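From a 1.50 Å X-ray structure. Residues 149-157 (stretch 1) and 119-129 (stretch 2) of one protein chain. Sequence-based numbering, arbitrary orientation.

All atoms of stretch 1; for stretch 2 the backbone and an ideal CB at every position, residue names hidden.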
ATOM      1  N   ASN A 149      -5.584  -1.239  -1.081  1.00 14.68           N
ATOM      2  CA  ASN A 149      -5.649  -2.627  -1.504  1.00 16.30           C
ATOM      3  C   ASN A 149      -6.987  -3.312  -1.148  1.00 16.44           C
ATOM      4  O   ASN A 149      -7.229  -4.449  -1.545  1.00 17.63           O
ATOM      5  CB  ASN A 149      -4.461  -3.439  -0.983  1.00 15.65           C
ATOM      6  CG  ASN A 149      -3.192  -3.198  -1.784  1.00 14.77           C
ATOM      7  OD1 ASN A 149      -3.081  -2.236  -2.516  1.00 15.74           O
ATOM      8  ND2 ASN A 149      -2.239  -4.072  -1.634  1.00 18.89           N
ATOM      9  N   THR A 150      -7.846  -2.620  -0.410  1.00 17.29           N
ATOM     10  CA  THR A 150      -9.198  -3.103  -0.155  1.00 19.12           C
ATOM     11  C   THR A 150     -10.234  -2.320  -0.975  1.00 19.91           C
ATOM     12  O   THR A 150     -11.431  -2.477  -0.778  1.00 20.76           O
ATOM     13  CB  THR A 150      -9.583  -3.003   1.342  1.00 19.91           C
ATOM     14  OG1 THR A 150      -9.835  -1.631   1.707  1.00 22.42           O
ATOM     15  CG2 THR A 150      -8.500  -3.575   2.199  1.00 21.71           C
ATOM     16  N   GLY A 151      -9.755  -1.477  -1.884  1.00 18.79           N
ATOM     17  CA  GLY A 151     -10.608  -0.760  -2.817  1.00 20.79           C
ATOM     18  C   GLY A 151     -10.729   0.738  -2.591  1.00 22.70           C
ATOM     19  O   GLY A 151     -11.401   1.422  -3.373  1.00 23.74           O
ATOM     20  N   VAL A 152     -10.099   1.266  -1.541  1.00 18.56           N
ATOM     21  CA  VAL A 152     -10.183   2.710  -1.282  1.00 18.19           C
ATOM     22  C   VAL A 152      -9.415   3.509  -2.340  1.00 17.54           C
ATOM     23  O   VAL A 152      -8.272   3.176  -2.683  1.00 20.70           O
ATOM     24  CB  VAL A 152      -9.664   3.068   0.134  1.00 20.05           C
ATOM     25  CG1 VAL A 152      -9.544   4.577   0.316  1.00 23.69           C
ATOM     26  CG2 VAL A 152     -10.590   2.468   1.211  1.00 21.55           C
ATOM     27  N   GLU A 153     -10.035   4.551  -2.879  1.00 20.59           N
ATOM     28  CA  GLU A 153      -9.390   5.318  -3.937  1.00 22.32           C
ATOM     29  C   GLU A 153      -8.877   6.691  -3.521  1.00 20.50           C
ATOM     30  O   GLU A 153      -8.127   7.326  -4.275  1.00 21.38           O
ATOM     31  CB  GLU A 153     -10.342   5.441  -5.129  1.00 22.89           C
ATOM     32  CG  GLU A 153     -10.551   4.081  -5.834  1.00 30.89           C
ATOM     33  CD  GLU A 153     -11.385   4.141  -7.109  1.00 41.14           C
ATOM     34  OE1 GLU A 153     -11.015   4.903  -8.042  1.00 32.94           O
ATOM     35  OE2 GLU A 153     -12.391   3.392  -7.186  1.00 39.69           O
ATOM     36  N   ASP A 154      -9.239   7.119  -2.314  1.00 22.21           N
ATOM     37  CA  ASP A 154      -9.030   8.486  -1.853  1.00 23.17           C
ATOM     38  C   ASP A 154      -7.603   8.814  -1.407  1.00 19.50           C
ATOM     39  O   ASP A 154      -7.276   9.996  -1.234  1.00 24.22           O
ATOM     40  CB  ASP A 154      -9.962   8.753  -0.657  1.00 28.81           C
ATOM     41  CG  ASP A 154     -11.401   8.297  -0.909  1.00 49.68           C
ATOM     42  OD1 ASP A 154     -11.652   7.069  -1.045  1.00 47.28           O
ATOM     43  OD2 ASP A 154     -12.287   9.171  -0.935  1.00 54.86           O
ATOM     44  N   LEU A 155      -6.769   7.788  -1.214  1.00 20.45           N
ATOM     45  CA  LEU A 155      -5.490   7.951  -0.496  1.00 20.34           C
ATOM     46  C   LEU A 155      -4.280   7.682  -1.377  1.00 19.75           C
ATOM     47  O   LEU A 155      -4.318   6.802  -2.219  1.00 20.72           O
ATOM     48  CB  LEU A 155      -5.432   7.001   0.707  1.00 22.48           C
ATOM     49  CG  LEU A 155      -6.617   7.076   1.685  1.00 22.01           C
ATOM     50  CD1 LEU A 155      -6.359   6.111   2.861  1.00 20.56           C
ATOM     51  CD2 LEU A 155      -6.855   8.524   2.172  1.00 21.05           C
ATOM     52  N   ALA A 156      -3.222   8.469  -1.187  1.00 18.17           N
ATOM     53  CA  ALA A 156      -1.935   8.210  -1.820  1.00 19.32           C
ATOM     54  C   ALA A 156      -1.056   7.322  -0.971  1.00 18.29           C
ATOM     55  O   ALA A 156      -1.118   7.354   0.269  1.00 20.24           O
ATOM     56  CB  ALA A 156      -1.205   9.511  -2.065  1.00 22.74           C
ATOM     57  N   ILE A 157      -0.208   6.553  -1.648  1.00 19.60           N
ATOM     58  CA  ILE A 157       0.792   5.719  -0.994  1.00 17.62           C
ATOM     59  C   ILE A 157       2.155   6.339  -1.277  1.00 17.85           C
ATOM     60  O   ILE A 157       2.754   6.125  -2.334  1.00 21.14           O
ATOM     61  CB  ILE A 157       0.743   4.267  -1.514  1.00 17.46           C
ATOM     62  CG1 ILE A 157      -0.676   3.706  -1.379  1.00 19.38           C
ATOM     63  CG2 ILE A 157       1.718   3.411  -0.754  1.00 17.56           C
ATOM     64  CD1 ILE A 157      -0.900   2.443  -2.238  1.00 19.44           C
ATOM     65  N   UNK A 119     -13.398  -1.043   9.603  1.00 24.76           N
ATOM     66  CA  UNK A 119     -12.378  -0.056   9.249  1.00 24.96           C
ATOM     67  C   UNK A 119     -12.365   0.180   7.754  1.00 23.47           C
ATOM     68  O   UNK A 119     -12.238   1.310   7.294  1.00 25.97           O
ATOM     69  CB  UNK A 119     -10.995  -0.509   9.723  1.00 24.96           C
ATOM     70  N   UNK A 120     -12.452  -0.894   6.986  1.00 23.32           N
ATOM     71  CA  UNK A 120     -12.318  -0.773   5.543  1.00 21.00           C
ATOM     72  C   UNK A 120     -13.520  -0.045   4.933  1.00 24.61           C
ATOM     73  O   UNK A 120     -13.411   0.584   3.877  1.00 27.06           O
ATOM     74  CB  UNK A 120     -12.161  -2.157   4.911  1.00 21.00           C
ATOM     75  N   UNK A 121     -14.645  -0.070   5.638  1.00 26.25           N
ATOM     76  CA  UNK A 121     -15.865   0.567   5.162  1.00 30.95           C
ATOM     77  C   UNK A 121     -16.017   1.985   5.707  1.00 27.36           C
ATOM     78  O   UNK A 121     -16.898   2.736   5.270  1.00 36.67           O
ATOM     79  CB  UNK A 121     -17.082  -0.275   5.552  1.00 30.95           C
ATOM     80  N   UNK A 122     -15.195   2.332   6.695  1.00 31.12           N
ATOM     81  CA  UNK A 122     -15.325   3.613   7.362  1.00 30.39           C
ATOM     82  C   UNK A 122     -14.721   4.756   6.569  1.00 28.98           C
ATOM     83  O   UNK A 122     -14.254   4.563   5.450  1.00 28.37           O
ATOM     84  CB  UNK A 122     -14.672   3.546   8.744  1.00 30.39           C
ATOM     85  N   UNK A 123     -14.735   5.956   7.144  1.00 27.15           N
ATOM     86  CA  UNK A 123     -14.096   7.093   6.504  1.00 29.52           C
ATOM     87  C   UNK A 123     -12.628   6.757   6.384  1.00 24.68           C
ATOM     88  O   UNK A 123     -11.982   6.479   7.390  1.00 26.86           O
ATOM     89  CB  UNK A 123     -14.316   8.391   7.284  1.00 29.52           C
ATOM     90  N   UNK A 124     -12.098   6.751   5.157  1.00 23.74           N
ATOM     91  CA  UNK A 124     -10.728   6.264   4.999  1.00 22.66           C
ATOM     92  C   UNK A 124      -9.688   7.101   5.702  1.00 20.54           C
ATOM     93  O   UNK A 124      -8.669   6.542   6.090  1.00 23.33           O
ATOM     94  CB  UNK A 124     -10.377   6.189   3.512  1.00 22.66           C
ATOM     95  N   UNK A 125      -9.929   8.393   5.899  1.00 25.64           N
ATOM     96  CA  UNK A 125      -8.940   9.215   6.590  1.00 24.44           C
ATOM     97  C   UNK A 125      -8.934   8.817   8.055  1.00 22.52           C
ATOM     98  O   UNK A 125      -7.877   8.735   8.663  1.00 23.15           O
ATOM     99  CB  UNK A 125      -9.237  10.707   6.426  1.00 24.44           C
ATOM    100  N   UNK A 126     -10.108   8.543   8.618  1.00 22.73           N
ATOM    101  CA  UNK A 126     -10.169   8.161  10.020  1.00 25.89           C
ATOM    102  C   UNK A 126      -9.608   6.746  10.201  1.00 18.60           C
ATOM    103  O   UNK A 126      -8.896   6.471  11.166  1.00 23.97           O
ATOM    104  CB  UNK A 126     -11.606   8.243  10.537  1.00 25.89           C
ATOM    105  N   UNK A 127      -9.920   5.851   9.271  1.00 21.71           N
ATOM    106  CA  UNK A 127      -9.395   4.488   9.350  1.00 19.53           C
ATOM    107  C   UNK A 127      -7.878   4.474   9.260  1.00 19.29           C
ATOM    108  O   UNK A 127      -7.225   3.728   9.973  1.00 20.14           O
ATOM    109  CB  UNK A 127      -9.991   3.621   8.239  1.00 19.53           C
ATOM    110  N   UNK A 128      -7.312   5.327   8.419  1.00 19.03           N
ATOM    111  CA  UNK A 128      -5.861   5.389   8.312  1.00 18.55           C
ATOM    112  C   UNK A 128      -5.252   5.860   9.636  1.00 20.34           C
ATOM    113  O   UNK A 128      -4.258   5.302  10.086  1.00 20.16           O
ATOM    114  CB  UNK A 128      -5.447   6.319   7.169  1.00 18.55           C
ATOM    115  N   UNK A 129      -5.858   6.868  10.268  1.00 18.86           N
ATOM    116  CA  UNK A 129      -5.370   7.369  11.553  1.00 20.33           C
ATOM    117  C   UNK A 129      -5.357   6.232  12.572  1.00 21.69           C
ATOM    118  O   UNK A 129      -4.419   6.079  13.345  1.00 21.98           O
ATOM    119  CB  UNK A 129      -6.234   8.529  12.051  1.00 20.33           C
TER

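Position 119 lies in helical backbone, and its ideal CB finds nothing of stretch 1 within 5.5 Å; almost any helix-tolerant residue would fit. The deposited residue is L119, whose side chain stays out of reach.

At position 120 CA-to-CB points toward stretch 1, and the ideal CB lies 4.0 Å from T150 OG1. T150 OG1 leaves little room on that side, so a compact side chain, aliphatic or a short hydroxyl, would suit. It is V120, with chi1 t. Its CG1 comes within 3.0 Å of T150 OG1, a tight approach without a hydrogen bond, since a methyl carbon has no polar group to offer. V152 CG2 packs more loosely, 4.3 Å from the carbonyl V120 O.

Position 121 points away; stretch 1 sets no requirement, and a polar or charged residue is one of many that would do. K121 is found. Position 122, at phi/psi -79/-177, has left the helical region. These angles do not demand glycine; the deposited residue is G122.

Position 123 is extended (-62/121) just before a new helix, whose first amides lack partners within the helix. Aspartate, asparagine, serine or threonine could cap them. D123 does so: D123 OD2 accepts from the backbone N of position 126 at 3.1 Å and, in a weak bond, from the backbone N of position 125 at 3.0 Å.

Position 124 opens the helix and points toward stretch 1. The ideal CB is 3.7 Å from V152 CG1, 4.1 Å from L155 CD1 and 4.8 Å from D154 OD1, so a compact apolar group is wanted: alanine, valine or proline. A phi of -64° suits proline, and the first turn of a helix tolerates its missing amide hydrogen. P124 sets CB 3.7 Å from V152 CG1 and 4.2 Å from L155 CD1, while its CG lies 4.0 Å from D154 OD1.

Position 125 points sideways, its ideal CB 5.3 Å from L155 CD2. A long aliphatic or aromatic side chain could swing back to that methyl. F125, with chi1 m, brings its ring under L155 CD2, which sits 3.8 Å from the ring centroid and 19° off the normal, a CH-pi contact over the face. The ring also reaches D154, with CE2 4.3 Å from D154 CB.

Position 126 is out of reach, so stretch 1 leaves it free; it is Q126. At position 127 stretch 1 is too far to select a side chain, but L119 O lies about 3.4 Å from the ideal CB of 127, so a small side chain, ideally a donor, suits. S127 OG donates to L119 O at 2.6 Å, tying the two helical segments together.

Position 128 points toward stretch 1, with its ideal CB 4.4 Å from L155 CD1. Leucine, methionine or a long basic chain could cover that leucine. R128 lays its guanidinium face against it, NH1 lying 3.6 Å from L155 CD2, and finds its hydrogen bonds elsewhere in the structure.

Position 129 is again out of reach, so a charged residue is acceptable, and E129 occupies it.

Stretch 2 (119-129) LVKGDPFQSRE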
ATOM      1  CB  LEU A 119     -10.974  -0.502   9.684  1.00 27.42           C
ATOM      2  CG  LEU A 119     -10.569  -0.262  11.127  1.00 37.03           C
ATOM      3  CD1 LEU A 119      -9.305  -1.049  11.426  1.00 41.45           C
ATOM      4  CD2 LEU A 119     -10.369   1.215  11.396  1.00 33.13           C
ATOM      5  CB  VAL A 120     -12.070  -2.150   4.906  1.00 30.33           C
ATOM      6  CG1 VAL A 120     -12.235  -2.080   3.410  1.00 53.14           C
ATOM      7  CG2 VAL A 120     -10.677  -2.620   5.314  1.00 25.98           C
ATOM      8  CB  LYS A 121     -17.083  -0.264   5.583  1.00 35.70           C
ATOM      9  CG  LYS A 121     -17.183  -1.611   4.890  1.00 51.12           C
ATOM     10  CD  LYS A 121     -17.619  -1.453   3.448  1.00 63.86           C
ATOM     11  CE  LYS A 121     -17.832  -2.805   2.784  1.00 75.68           C
ATOM     12  NZ  LYS A 121     -18.451  -2.667   1.437  1.00 85.22           N
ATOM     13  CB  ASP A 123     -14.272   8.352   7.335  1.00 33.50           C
ATOM     14  CG  ASP A 123     -13.624   9.551   6.698  1.00 45.74           C
ATOM     15  OD1 ASP A 123     -14.323  10.302   5.986  1.00 54.45           O
ATOM     16  OD2 ASP A 123     -12.410   9.735   6.891  1.00 40.81           O
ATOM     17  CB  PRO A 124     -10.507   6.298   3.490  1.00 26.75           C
ATOM     18  CG  PRO A 124     -11.610   7.099   2.925  1.00 29.98           C
ATOM     19  CD  PRO A 124     -12.750   7.013   3.865  1.00 28.71           C
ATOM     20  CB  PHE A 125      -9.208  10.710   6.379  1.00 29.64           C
ATOM     21  CG  PHE A 125      -9.015  11.139   4.947  1.00 31.06           C
ATOM     22  CD1 PHE A 125      -7.791  11.601   4.505  1.00 36.33           C
ATOM     23  CD2 PHE A 125     -10.049  11.008   4.030  1.00 41.38           C
ATOM     24  CE1 PHE A 125      -7.600  11.961   3.169  1.00 36.58           C
ATOM     25  CE2 PHE A 125      -9.874  11.370   2.697  1.00 41.03           C
ATOM     26  CZ  PHE A 125      -8.641  11.836   2.267  1.00 36.51           C
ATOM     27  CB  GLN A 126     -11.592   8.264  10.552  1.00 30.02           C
ATOM     28  CG  GLN A 126     -12.143   9.667  10.499  1.00 49.80           C
ATOM     29  CD  GLN A 126     -13.514   9.763  11.105  1.00 72.60           C
ATOM     30  OE1 GLN A 126     -14.010   8.801  11.685  1.00 62.20           O
ATOM     31  NE2 GLN A 126     -14.138  10.924  10.979  1.00 91.78           N
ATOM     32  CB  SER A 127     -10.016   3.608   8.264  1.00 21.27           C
ATOM     33  OG  SER A 127     -11.399   3.462   8.541  1.00 25.33           O
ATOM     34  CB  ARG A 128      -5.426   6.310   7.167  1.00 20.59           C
ATOM     35  CG  ARG A 128      -3.933   6.625   7.208  1.00 18.48           C
ATOM     36  CD  ARG A 128      -3.468   7.211   5.897  1.00 21.11           C
ATOM     37  NE  ARG A 128      -4.074   8.512   5.684  1.00 19.63           N
ATOM     38  CZ  ARG A 128      -4.052   9.184   4.548  1.00 19.27           C
ATOM     39  NH1 ARG A 128      -3.463   8.675   3.484  1.00 20.88           N
ATOM     40  NH2 ARG A 128      -4.623  10.375   4.489  1.00 23.17           N
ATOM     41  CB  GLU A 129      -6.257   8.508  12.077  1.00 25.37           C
ATOM     42  CG  GLU A 129      -6.043   9.835  11.370  1.00 27.17           C
ATOM     43  CD  GLU A 129      -7.020  10.924  11.836  1.00 37.70           C
ATOM     44  OE1 GLU A 129      -7.776  10.691  12.805  1.00 43.98           O
ATOM     45  OE2 GLU A 129      -7.035  12.010  11.215  1.00 46.25           O
TER
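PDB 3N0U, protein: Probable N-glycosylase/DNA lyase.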